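Platelet inhibitor (Ancylostoma caninum, PDB 4TPV) inhibits platelet aggregation and the adhesion of resting platelets to fibrinogen and collagen, and may do so by binding platelet integrins. Local coordinates at residues N86-E91 / V133-G138. Numbering follows the deposited sequence.
Sequences NSWWSE and VVCQYG
Trp-88 shows how a single aromatic side chain can join a helix to a strand although no hydrogen bond links segments 86-91 and 133-138: the benzo edge of its indole abuts the sulfur of Cys-135. With CG of Trp-88 anti to its own carbonyl carbon (chi1 -62°), the indole reaches out from the helix to the strand. Cys-135 SG lies 85° off the normal of the six-membered ring and 3.7 Å from both CZ3 and CH2 of Trp-88, a sulfur-aromatic contact made at the ring edge. The same sulfur is disulfide-bonded to Cys-122 on the adjoining strand, so the indole abuts a covalent staple within the sheet. Apolar contact continues toward Val-133, whose CG1 stands 4.2 Å from CH2 of Trp-88.

In this CAP domain, a three-layer alpha-beta-alpha sandwich, helix 80-89 and strand 130-138 meet on one face of the central sheet; residues 133, 135 and 137 face the indole, while Val-134 turns to helix 46-56.

Two oxygens also approach the ring. Carbonyl O of Val-133 lies in its plane, 3.9 Å from CZ2 of Trp-88, whereas OH of Tyr-137 arrives obliquely, 3.6 Å from CZ3 of Trp-88. That hydroxyl is hydrogen-bonded to His-23; the bond from Trp-88 NE1 to the Val-70 carbonyl helps to set the indole's rotation.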
loop_
_atom_site.group_PDB
_atom_site.type_symbol
_atom_site.label_atom_id
_atom_site.label_comp_id
_atom_site.label_asym_id
_atom_site.label_seq_id
_atom_site.Cartn_x
_atom_site.Cartn_y
_atom_site.Cartn_z
ATOM N N ASN A 86 7.050 0.371 -8.624
ATOM C CA ASN A 86 8.067 1.362 -8.963
ATOM C C ASN A 86 7.454 2.662 -9.467
ATOM O O ASN A 86 7.947 3.758 -9.161
ATOM C CB ASN A 86 9.048 0.779 -9.986
ATOM C CG ASN A 86 10.159 0.007 -9.324
ATOM O OD1 ASN A 86 11.165 0.581 -8.917
ATOM N ND2 ASN A 86 9.970 -1.299 -9.176
ATOM N N SER A 87 6.383 2.559 -10.242
ATOM C CA SER A 87 5.696 3.755 -10.699
ATOM C C SER A 87 5.168 4.542 -9.504
ATOM O O SER A 87 5.343 5.752 -9.441
ATOM C CB SER A 87 4.545 3.407 -11.649
ATOM O OG SER A 87 4.031 4.589 -12.242
ATOM N N TRP A 88 4.539 3.854 -8.556
ATOM C CA TRP A 88 3.991 4.523 -7.383
ATOM C C TRP A 88 5.107 5.052 -6.468
ATOM O O TRP A 88 5.044 6.182 -5.982
ATOM C CB TRP A 88 3.055 3.571 -6.629
ATOM C CG TRP A 88 1.881 3.146 -7.468
ATOM C CD1 TRP A 88 1.407 3.772 -8.567
ATOM C CD2 TRP A 88 1.053 1.985 -7.280
ATOM N NE1 TRP A 88 0.323 3.092 -9.085
ATOM C CE2 TRP A 88 0.095 1.984 -8.309
ATOM C CE3 TRP A 88 1.046 0.943 -6.353
ATOM C CZ2 TRP A 88 -0.888 1.000 -8.420
ATOM C CZ3 TRP A 88 0.078 -0.036 -6.462
ATOM C CH2 TRP A 88 -0.875 -0.005 -7.489
ATOM N N TRP A 89 6.132 4.240 -6.223
ATOM C CA TRP A 89 7.238 4.693 -5.366
ATOM C C TRP A 89 7.939 5.944 -5.905
ATOM O O TRP A 89 8.346 6.820 -5.132
ATOM C CB TRP A 89 8.267 3.565 -5.184
ATOM C CG TRP A 89 9.519 4.034 -4.476
ATOM C CD1 TRP A 89 10.665 4.487 -5.057
ATOM C CD2 TRP A 89 9.731 4.112 -3.061
ATOM N NE1 TRP A 89 11.587 4.821 -4.094
ATOM C CE2 TRP A 89 11.036 4.607 -2.859
ATOM C CE3 TRP A 89 8.949 3.802 -1.945
ATOM C CZ2 TRP A 89 11.576 4.796 -1.583
ATOM C CZ3 TRP A 89 9.476 3.990 -0.689
ATOM C CH2 TRP A 89 10.781 4.487 -0.514
ATOM N N SER A 90 8.053 6.040 -7.230
ATOM C CA SER A 90 8.754 7.170 -7.849
ATOM C C SER A 90 8.149 8.535 -7.495
ATOM O O SER A 90 8.805 9.570 -7.651
ATOM C CB SER A 90 8.792 6.998 -9.367
ATOM O OG SER A 90 9.652 5.928 -9.730
ATOM N N GLU A 91 6.921 8.552 -6.992
ATOM C CA GLU A 91 6.291 9.804 -6.602
ATOM C C GLU A 91 6.946 10.401 -5.371
ATOM O O GLU A 91 6.681 11.550 -5.008
ATOM C CB GLU A 91 4.794 9.596 -6.346
ATOM C CG GLU A 91 4.029 9.246 -7.599
ATOM C CD GLU A 91 2.540 9.148 -7.355
ATOM O OE1 GLU A 91 2.149 9.097 -6.167
ATOM O OE2 GLU A 91 1.776 9.165 -8.347
ATOM N N VAL A 133 -3.448 -2.051 -13.025
ATOM C CA VAL A 133 -3.192 -2.600 -11.718
ATOM C C VAL A 133 -3.833 -1.652 -10.724
ATOM O O VAL A 133 -3.609 -0.435 -10.799
ATOM C CB VAL A 133 -1.692 -2.713 -11.427
ATOM C CG1 VAL A 133 -1.479 -3.252 -10.017
ATOM C CG2 VAL A 133 -1.016 -3.592 -12.469
ATOM N N VAL A 134 -4.636 -2.187 -9.808
ATOM C CA VAL A 134 -5.296 -1.371 -8.777
ATOM C C VAL A 134 -5.043 -1.987 -7.420
ATOM O O VAL A 134 -5.218 -3.195 -7.245
ATOM C CB VAL A 134 -6.831 -1.280 -9.010
ATOM C CG1 VAL A 134 -7.510 -0.629 -7.825
ATOM C CG2 VAL A 134 -7.140 -0.557 -10.318
ATOM N N CYS A 135 -4.626 -1.168 -6.463
ATOM C CA CYS A 135 -4.537 -1.613 -5.088
ATOM C C CYS A 135 -5.423 -0.731 -4.220
ATOM O O CYS A 135 -5.506 0.481 -4.419
ATOM C CB CYS A 135 -3.097 -1.581 -4.581
ATOM S SG CYS A 135 -1.975 -2.824 -5.293
ATOM N N GLN A 136 -6.097 -1.374 -3.277
ATOM C CA GLN A 136 -6.959 -0.712 -2.320
ATOM C C GLN A 136 -6.343 -0.882 -0.942
ATOM O O GLN A 136 -5.803 -1.949 -0.610
ATOM C CB GLN A 136 -8.385 -1.307 -2.369
ATOM C CG GLN A 136 -9.118 -1.017 -3.673
ATOM C CD GLN A 136 -9.937 0.249 -3.608
ATOM O OE1 GLN A 136 -9.981 0.925 -2.576
ATOM N NE2 GLN A 136 -10.600 0.586 -4.717
ATOM N N TYR A 137 -6.399 0.181 -0.146
ATOM C CA TYR A 137 -5.768 0.187 1.163
ATOM C C TYR A 137 -6.771 0.422 2.282
ATOM O O TYR A 137 -7.896 0.912 2.061
ATOM C CB TYR A 137 -4.669 1.260 1.198
ATOM C CG TYR A 137 -3.646 1.073 0.097
ATOM C CD1 TYR A 137 -2.575 0.208 0.256
ATOM C CD2 TYR A 137 -3.790 1.721 -1.132
ATOM C CE1 TYR A 137 -1.635 0.012 -0.783
ATOM C CE2 TYR A 137 -2.864 1.532 -2.162
ATOM C CZ TYR A 137 -1.780 0.688 -1.974
ATOM O OH TYR A 137 -0.864 0.517 -2.996
ATOM N N GLY A 138 -6.362 0.073 3.499
ATOM C CA GLY A 138 -7.189 0.320 4.673
ATOM C C GLY A 138 -6.366 0.393 5.947
ATOM O O GLY A 138 -5.209 -0.021 5.968
#